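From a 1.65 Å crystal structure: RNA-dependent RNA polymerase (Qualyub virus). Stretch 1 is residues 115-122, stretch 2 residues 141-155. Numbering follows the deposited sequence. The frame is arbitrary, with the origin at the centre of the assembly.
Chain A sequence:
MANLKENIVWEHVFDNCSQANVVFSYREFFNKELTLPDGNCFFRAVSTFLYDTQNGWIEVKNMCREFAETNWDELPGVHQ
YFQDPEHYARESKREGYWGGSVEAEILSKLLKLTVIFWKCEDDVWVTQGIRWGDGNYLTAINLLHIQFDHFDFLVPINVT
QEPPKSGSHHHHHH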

ATOM      1  N   VAL A 115       1.773   5.599   2.692  1.00 17.90           N
ATOM      2  CA  VAL A 115       1.603   4.155   2.555  1.00 17.04           C
ATOM      3  C   VAL A 115       2.984   3.557   2.326  1.00 18.23           C
ATOM      4  O   VAL A 115       3.722   4.033   1.452  1.00 18.93           O
ATOM      5  N   ILE A 116       3.340   2.525   3.097  1.00 15.54           N
ATOM      6  CA  ILE A 116       4.655   1.896   2.985  1.00 14.72           C
ATOM      7  C   ILE A 116       4.493   0.392   2.796  1.00 17.96           C
ATOM      8  O   ILE A 116       3.729  -0.251   3.525  1.00 17.47           O
ATOM      9  N   PHE A 117       5.204  -0.156   1.806  1.00 13.96           N
ATOM     10  CA  PHE A 117       5.360  -1.601   1.620  1.00 14.59           C
ATOM     11  C   PHE A 117       6.720  -2.012   2.168  1.00 17.64           C
ATOM     12  O   PHE A 117       7.755  -1.571   1.645  1.00 17.97           O
ATOM     13  N   TRP A 118       6.728  -2.904   3.155  1.00 14.58           N
ATOM     14  CA  TRP A 118       7.963  -3.388   3.762  1.00 15.54           C
ATOM     15  C   TRP A 118       8.221  -4.809   3.264  1.00 18.92           C
ATOM     16  O   TRP A 118       7.457  -5.730   3.581  1.00 17.91           O
ATOM     17  N   LYS A 119       9.305  -4.987   2.505  1.00 15.63           N
ATOM     18  CA  LYS A 119       9.605  -6.270   1.871  1.00 17.96           C
ATOM     19  C   LYS A 119      10.152  -7.269   2.883  1.00 18.65           C
ATOM     20  O   LYS A 119      11.137  -6.988   3.577  1.00 17.15           O
ATOM     21  N   CYS A 120       9.552  -8.459   2.942  1.00 18.50           N
ATOM     22  CA  CYS A 120       9.977  -9.462   3.915  1.00 17.42           C
ATOM     23  C   CYS A 120       9.758 -10.842   3.315  1.00 20.59           C
ATOM     24  O   CYS A 120       8.633 -11.172   2.939  1.00 21.46           O
ATOM     25  N   GLU A 121      10.818 -11.645   3.238  1.00 20.81           N
ATOM     26  CA  GLU A 121      10.742 -12.947   2.594  1.00 24.06           C
ATOM     27  C   GLU A 121      10.913 -14.133   3.535  1.00 24.39           C
ATOM     28  O   GLU A 121      10.721 -15.273   3.098  1.00 26.84           O
ATOM     29  N   ASP A 122      11.231 -13.909   4.811  1.00 22.31           N
ATOM     30  CA  ASP A 122      11.451 -15.009   5.746  1.00 23.71           C
ATOM     31  C   ASP A 122      10.567 -14.894   6.984  1.00 22.33           C
ATOM     32  O   ASP A 122      10.842 -15.547   7.995  1.00 23.72           O
ATOM     33  N   ILE A 141       0.119   3.950   6.735  1.00 16.92           N
ATOM     34  CA  ILE A 141      -0.419   2.602   6.591  1.00 17.55           C
ATOM     35  C   ILE A 141       0.763   1.712   6.218  1.00 17.63           C
ATOM     36  O   ILE A 141       1.335   1.859   5.135  1.00 18.46           O
ATOM     37  N   ASN A 142       1.138   0.814   7.116  1.00 16.75           N
ATOM     38  CA  ASN A 142       2.277  -0.078   6.937  1.00 17.19           C
ATOM     39  C   ASN A 142       1.799  -1.452   6.497  1.00 18.68           C
ATOM     40  O   ASN A 142       0.984  -2.070   7.181  1.00 17.82           O
ATOM     41  N   LEU A 143       2.335  -1.946   5.380  1.00 15.36           N
ATOM     42  CA  LEU A 143       1.985  -3.268   4.878  1.00 16.08           C
ATOM     43  C   LEU A 143       3.225  -4.154   4.824  1.00 18.39           C
ATOM     44  O   LEU A 143       4.316  -3.702   4.450  1.00 17.91           O
ATOM     45  N   LEU A 144       3.064  -5.422   5.192  1.00 15.42           N
ATOM     46  CA  LEU A 144       4.146  -6.386   5.038  1.00 15.57           C
ATOM     47  C   LEU A 144       3.983  -7.008   3.659  1.00 19.63           C
ATOM     48  O   LEU A 144       2.955  -7.635   3.372  1.00 18.12           O
ATOM     49  N   HIS A 145       4.962  -6.782   2.792  1.00 15.43           N
ATOM     50  CA  HIS A 145       4.898  -7.205   1.395  1.00 16.15           C
ATOM     51  C   HIS A 145       5.763  -8.449   1.252  1.00 18.83           C
ATOM     52  O   HIS A 145       6.995  -8.361   1.282  1.00 17.93           O
ATOM     53  N   ILE A 146       5.126  -9.616   1.132  1.00 20.11           N
ATOM     54  CA  ILE A 146       5.880 -10.866   1.111  1.00 18.47           C
ATOM     55  C   ILE A 146       5.793 -11.498  -0.276  1.00 19.69           C
ATOM     56  O   ILE A 146       5.321 -10.863  -1.227  1.00 19.59           O
ATOM     57  N   GLN A 147       6.266 -12.739  -0.421  1.00 19.71           N
ATOM     58  CA  GLN A 147       6.372 -13.325  -1.753  1.00 20.86           C
ATOM     59  C   GLN A 147       5.000 -13.437  -2.417  1.00 21.70           C
ATOM     60  O   GLN A 147       3.963 -13.481  -1.752  1.00 21.22           O
ATOM     61  N   PHE A 148       5.014 -13.478  -3.756  1.00 19.58           N
ATOM     62  CA  PHE A 148       3.811 -13.679  -4.581  1.00 20.99           C
ATOM     63  C   PHE A 148       2.779 -12.572  -4.372  1.00 20.27           C
ATOM     64  O   PHE A 148       1.566 -12.781  -4.515  1.00 20.96           O
ATOM     65  N   ASP A 149       3.274 -11.374  -4.059  1.00 21.52           N
ATOM     66  CA  ASP A 149       2.466 -10.164  -3.952  1.00 23.52           C
ATOM     67  C   ASP A 149       1.366 -10.292  -2.911  1.00 19.64           C
ATOM     68  O   ASP A 149       0.293  -9.697  -3.048  1.00 20.17           O
ATOM     69  N   HIS A 150       1.631 -11.054  -1.861  1.00 18.76           N
ATOM     70  CA  HIS A 150       0.732 -11.067  -0.722  1.00 17.47           C
ATOM     71  C   HIS A 150       1.083  -9.922   0.223  1.00 19.15           C
ATOM     72  O   HIS A 150       2.262  -9.634   0.459  1.00 19.20           O
ATOM     73  N   PHE A 151       0.055  -9.273   0.759  1.00 16.24           N
ATOM     74  CA  PHE A 151       0.212  -8.177   1.717  1.00 16.26           C
ATOM     75  C   PHE A 151      -0.491  -8.531   3.015  1.00 20.13           C
ATOM     76  O   PHE A 151      -1.669  -8.906   3.000  1.00 19.43           O
ATOM     77  N   ASP A 152       0.209  -8.360   4.128  1.00 16.77           N
ATOM     78  CA  ASP A 152      -0.398  -8.371   5.453  1.00 17.11           C
ATOM     79  C   ASP A 152      -0.320  -6.977   6.059  1.00 18.10           C
ATOM     80  O   ASP A 152       0.388  -6.096   5.564  1.00 18.97           O
ATOM     81  N   PHE A 153      -1.060  -6.766   7.147  1.00 17.41           N
ATOM     82  CA  PHE A 153      -1.122  -5.455   7.777  1.00 17.04           C
ATOM     83  C   PHE A 153      -0.177  -5.401   8.972  1.00 18.36           C
ATOM     84  O   PHE A 153      -0.026  -6.379   9.702  1.00 20.08           O
ATOM     85  N   LEU A 154       0.473  -4.258   9.164  1.00 16.64           N
ATOM     86  CA  LEU A 154       1.407  -4.086  10.271  1.00 18.86           C
ATOM     87  C   LEU A 154       0.928  -2.941  11.154  1.00 18.83           C
ATOM     88  O   LEU A 154       0.709  -1.834  10.659  1.00 19.81           O
ATOM     89  N   VAL A 155       0.776  -3.201  12.449  1.00 19.95           N
ATOM     90  CA  VAL A 155       0.361  -2.188  13.418  1.00 22.80           C
ATOM     91  C   VAL A 155       1.598  -1.734  14.203  1.00 21.30           C
ATOM     92  O   VAL A 155       2.224  -2.570  14.862  1.00 23.42           O
TER

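What sets the side chains in register? The strand through V115-K119 pairs in parallel with the one through I141-H145, and a ladder of backbone hydrogen bonds, such as W118 N to L143 O at 2.9 Å and H145 N to W118 O at 2.8 Å, pairs V115 with I141 through K119 with H145. Side chains therefore alternate: V115, F117, K119, I141, L143 and H145 share one face of the sheet, I116, W118, N142 and L144 the other.

How do the aromatic rings meet? F117 (chi1 m) lies near three neighbours. The edge of F151 (m) points at its face, with F151 CE1 3.7 Å from F117 CD2, while the edge of F117 is directed, offset, toward the face of H145 (t). L143 (m, t) adds CD1 4.0 Å from F117 CE1.

What packs around W118 and beyond it? W118 (m) places CD1 3.8 Å from CD1 of L154 (m, t), which points toward the first stretch from the following strand. Farther along, C120 (t), its CA-to-CB bond sideways, brings CB to 3.5 Å from CD1 of L144 (t, p).

Where are the polar partners? At the edge of the indole, W118 NE1 donates to OD1 of N142 (m), 2.8 Å away and nearly linear, giving both buried polar atoms a partner. Nearer the surface, Q147 NE2 donates to the backbone E121 O at 3.0 Å.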

ATOM      1  CB  VAL A 115       0.659   3.803   1.387  1.00 18.09           C
ATOM      2  CG1 VAL A 115       0.531   2.281   1.228  1.00 18.46           C
ATOM      3  CG2 VAL A 115      -0.712   4.449   1.567  1.00 19.27           C
ATOM      4  CB  ILE A 116       5.540   2.178   4.211  1.00 16.04           C
ATOM      5  CG1 ILE A 116       5.633   3.683   4.460  1.00 18.73           C
ATOM      6  CG2 ILE A 116       6.937   1.597   3.985  1.00 17.52           C
ATOM      7  CD1 ILE A 116       6.341   4.000   5.789  1.00 19.23           C
ATOM      8  CB  PHE A 117       5.328  -2.003   0.142  1.00 15.78           C
ATOM      9  CG  PHE A 117       4.042  -1.703  -0.603  1.00 15.39           C
ATOM     10  CD1 PHE A 117       2.904  -1.219   0.030  1.00 19.08           C
ATOM     11  CD2 PHE A 117       3.999  -1.934  -1.985  1.00 15.94           C
ATOM     12  CE1 PHE A 117       1.736  -0.967  -0.707  1.00 18.93           C
ATOM     13  CE2 PHE A 117       2.843  -1.685  -2.722  1.00 16.76           C
ATOM     14  CZ  PHE A 117       1.715  -1.207  -2.091  1.00 17.77           C
ATOM     15  CB  TRP A 118       7.851  -3.356   5.286  1.00 16.11           C
ATOM     16  CG  TRP A 118       7.623  -2.005   5.910  1.00 15.27           C
ATOM     17  CD1 TRP A 118       6.463  -1.548   6.492  1.00 16.57           C
ATOM     18  CD2 TRP A 118       8.593  -0.961   6.080  1.00 18.62           C
ATOM     19  NE1 TRP A 118       6.655  -0.270   7.003  1.00 16.73           N
ATOM     20  CE2 TRP A 118       7.955   0.105   6.760  1.00 18.34           C
ATOM     21  CE3 TRP A 118       9.940  -0.821   5.713  1.00 19.32           C
ATOM     22  CZ2 TRP A 118       8.618   1.296   7.085  1.00 19.30           C
ATOM     23  CZ3 TRP A 118      10.599   0.367   6.038  1.00 19.84           C
ATOM     24  CH2 TRP A 118       9.940   1.405   6.709  1.00 17.87           C
ATOM     25  CB  LYS A 119      10.625  -6.070   0.747  1.00 17.94           C
ATOM     26  CG  LYS A 119      11.069  -7.369   0.077  1.00 22.21           C
ATOM     27  CD  LYS A 119      12.227  -7.098  -0.890  1.00 25.92           C
ATOM     28  CE  LYS A 119      12.569  -8.347  -1.691  1.00 33.24           C
ATOM     29  NZ  LYS A 119      13.813  -8.140  -2.478  1.00 36.20           N
ATOM     30  CB  CYS A 120       9.197  -9.313   5.229  1.00 19.64           C
ATOM     31  SG  CYS A 120       9.514 -10.625   6.462  1.00 21.33           S
ATOM     32  CB  GLU A 121      11.785 -13.008   1.479  1.00 28.62           C
ATOM     33  CG  GLU A 121      11.564 -11.871   0.509  1.00 35.42           C
ATOM     34  CD  GLU A 121      12.583 -11.824  -0.592  1.00 42.67           C
ATOM     35  OE1 GLU A 121      13.744 -11.423  -0.325  1.00 42.23           O
ATOM     36  OE2 GLU A 121      12.222 -12.194  -1.735  1.00 45.24           O
ATOM     37  CB  ASP A 122      12.933 -15.093   6.141  1.00 25.29           C
ATOM     38  CG  ASP A 122      13.424 -13.857   6.896  1.00 27.80           C
ATOM     39  OD1 ASP A 122      12.623 -12.935   7.134  1.00 22.40           O
ATOM     40  OD2 ASP A 122      14.625 -13.807   7.255  1.00 26.53           O
ATOM     41  CB  ILE A 141      -1.515   2.532   5.525  1.00 18.55           C
ATOM     42  CG1 ILE A 141      -2.620   3.552   5.815  1.00 19.72           C
ATOM     43  CG2 ILE A 141      -2.082   1.111   5.442  1.00 18.51           C
ATOM     44  CD1 ILE A 141      -3.730   3.570   4.757  1.00 19.50           C
ATOM     45  CB  ASN A 142       3.071  -0.205   8.240  1.00 17.08           C
ATOM     46  CG  ASN A 142       3.685   1.112   8.672  1.00 19.23           C
ATOM     47  OD1 ASN A 142       4.773   1.470   8.225  1.00 17.90           O
ATOM     48  ND2 ASN A 142       2.984   1.850   9.528  1.00 18.73           N
ATOM     49  CB  LEU A 143       1.363  -3.185   3.478  1.00 17.63           C
ATOM     50  CG  LEU A 143       0.087  -2.369   3.285  1.00 19.34           C
ATOM     51  CD1 LEU A 143      -0.562  -2.756   1.963  1.00 24.06           C
ATOM     52  CD2 LEU A 143      -0.886  -2.573   4.431  1.00 22.24           C
ATOM     53  CB  LEU A 144       4.118  -7.444   6.137  1.00 16.69           C
ATOM     54  CG  LEU A 144       5.355  -8.336   6.211  1.00 18.50           C
ATOM     55  CD1 LEU A 144       6.557  -7.546   6.742  1.00 17.67           C
ATOM     56  CD2 LEU A 144       5.107  -9.575   7.078  1.00 19.75           C
ATOM     57  CB  HIS A 145       5.383  -6.074   0.489  1.00 17.33           C
ATOM     58  CG  HIS A 145       5.160  -6.323  -0.965  1.00 19.66           C
ATOM     59  ND1 HIS A 145       5.745  -5.549  -1.945  1.00 23.25           N
ATOM     60  CD2 HIS A 145       4.412  -7.251  -1.611  1.00 23.36           C
ATOM     61  CE1 HIS A 145       5.372  -5.993  -3.133  1.00 26.33           C
ATOM     62  NE2 HIS A 145       4.564  -7.024  -2.960  1.00 26.42           N
ATOM     63  CB  ILE A 146       5.398 -11.818   2.225  1.00 19.90           C
ATOM     64  CG1 ILE A 146       3.999 -12.363   1.923  1.00 19.92           C
ATOM     65  CG2 ILE A 146       5.368 -11.103   3.591  1.00 18.93           C
ATOM     66  CD1 ILE A 146       3.530 -13.395   2.950  1.00 20.27           C
ATOM     67  CB  GLN A 147       7.014 -14.713  -1.680  1.00 22.34           C
ATOM     68  CG  GLN A 147       8.483 -14.702  -1.329  1.00 28.37           C
ATOM     69  CD  GLN A 147       8.715 -14.985   0.130  1.00 33.29           C
ATOM     70  OE1 GLN A 147       8.052 -14.408   0.997  1.00 36.00           O
ATOM     71  NE2 GLN A 147       9.648 -15.886   0.419  1.00 34.96           N
ATOM     72  CB  PHE A 148       3.211 -15.066  -4.335  1.00 22.03           C
ATOM     73  CG  PHE A 148       4.216 -16.182  -4.487  1.00 20.22           C
ATOM     74  CD1 PHE A 148       4.772 -16.470  -5.727  1.00 23.54           C
ATOM     75  CD2 PHE A 148       4.625 -16.913  -3.388  1.00 20.00           C
ATOM     76  CE1 PHE A 148       5.709 -17.493  -5.862  1.00 25.28           C
ATOM     77  CE2 PHE A 148       5.568 -17.927  -3.509  1.00 24.53           C
ATOM     78  CZ  PHE A 148       6.109 -18.217  -4.748  1.00 24.39           C
ATOM     79  CB  ASP A 149       1.890  -9.765  -5.302  1.00 27.02           C
ATOM     80  CG  ASP A 149       2.906  -9.041  -6.151  1.00 36.42           C
ATOM     81  OD1 ASP A 149       2.842  -9.168  -7.380  1.00 36.28           O
ATOM     82  OD2 ASP A 149       3.791  -8.365  -5.569  1.00 41.15           O
ATOM     83  CB  HIS A 150       0.789 -12.392   0.029  1.00 17.97           C
ATOM     84  CG  HIS A 150      -0.121 -12.414   1.214  1.00 18.49           C
ATOM     85  ND1 HIS A 150      -1.482 -12.606   1.099  1.00 19.80           N
ATOM     86  CD2 HIS A 150       0.120 -12.181   2.525  1.00 18.30           C
ATOM     87  CE1 HIS A 150      -2.037 -12.516   2.298  1.00 18.02           C
ATOM     88  NE2 HIS A 150      -1.086 -12.260   3.180  1.00 19.84           N
ATOM     89  CB  PHE A 151      -0.396  -6.870   1.197  1.00 17.47           C
ATOM     90  CG  PHE A 151       0.293  -6.296  -0.017  1.00 18.03           C
ATOM     91  CD1 PHE A 151       1.378  -5.438   0.127  1.00 20.42           C
ATOM     92  CD2 PHE A 151      -0.182  -6.566  -1.295  1.00 16.23           C
ATOM     93  CE1 PHE A 151       2.001  -4.886  -1.000  1.00 20.12           C
ATOM     94  CE2 PHE A 151       0.433  -6.021  -2.425  1.00 20.43           C
ATOM     95  CZ  PHE A 151       1.532  -5.186  -2.272  1.00 19.29           C
ATOM     96  CB  ASP A 152       0.294  -9.393   6.349  1.00 19.33           C
ATOM     97  CG  ASP A 152       0.086 -10.820   5.862  1.00 22.50           C
ATOM     98  OD1 ASP A 152       1.089 -11.541   5.674  1.00 23.27           O
ATOM     99  OD2 ASP A 152      -1.089 -11.210   5.672  1.00 20.74           O
ATOM    100  CB  PHE A 153      -2.552  -5.149   8.230  1.00 19.94           C
ATOM    101  CG  PHE A 153      -2.710  -3.831   8.925  1.00 18.77           C
ATOM    102  CD1 PHE A 153      -2.262  -2.654   8.343  1.00 20.01           C
ATOM    103  CD2 PHE A 153      -3.362  -3.763  10.145  1.00 18.79           C
ATOM    104  CE1 PHE A 153      -2.430  -1.434   8.982  1.00 21.43           C
ATOM    105  CE2 PHE A 153      -3.543  -2.546  10.789  1.00 21.67           C
ATOM    106  CZ  PHE A 153      -3.064  -1.378  10.215  1.00 23.18           C
ATOM    107  CB  LEU A 154       2.821  -3.799   9.752  1.00 16.71           C
ATOM    108  CG  LEU A 154       3.521  -4.938   9.017  1.00 17.06           C
ATOM    109  CD1 LEU A 154       4.783  -4.370   8.360  1.00 19.75           C
ATOM    110  CD2 LEU A 154       3.882  -6.070   9.944  1.00 19.46           C
ATOM    111  CB  VAL A 155      -0.706  -2.712  14.386  1.00 27.52           C
ATOM    112  CG1 VAL A 155      -1.225  -1.563  15.247  1.00 30.94           C
ATOM    113  CG2 VAL A 155      -1.840  -3.390  13.644  1.00 29.98           C
TER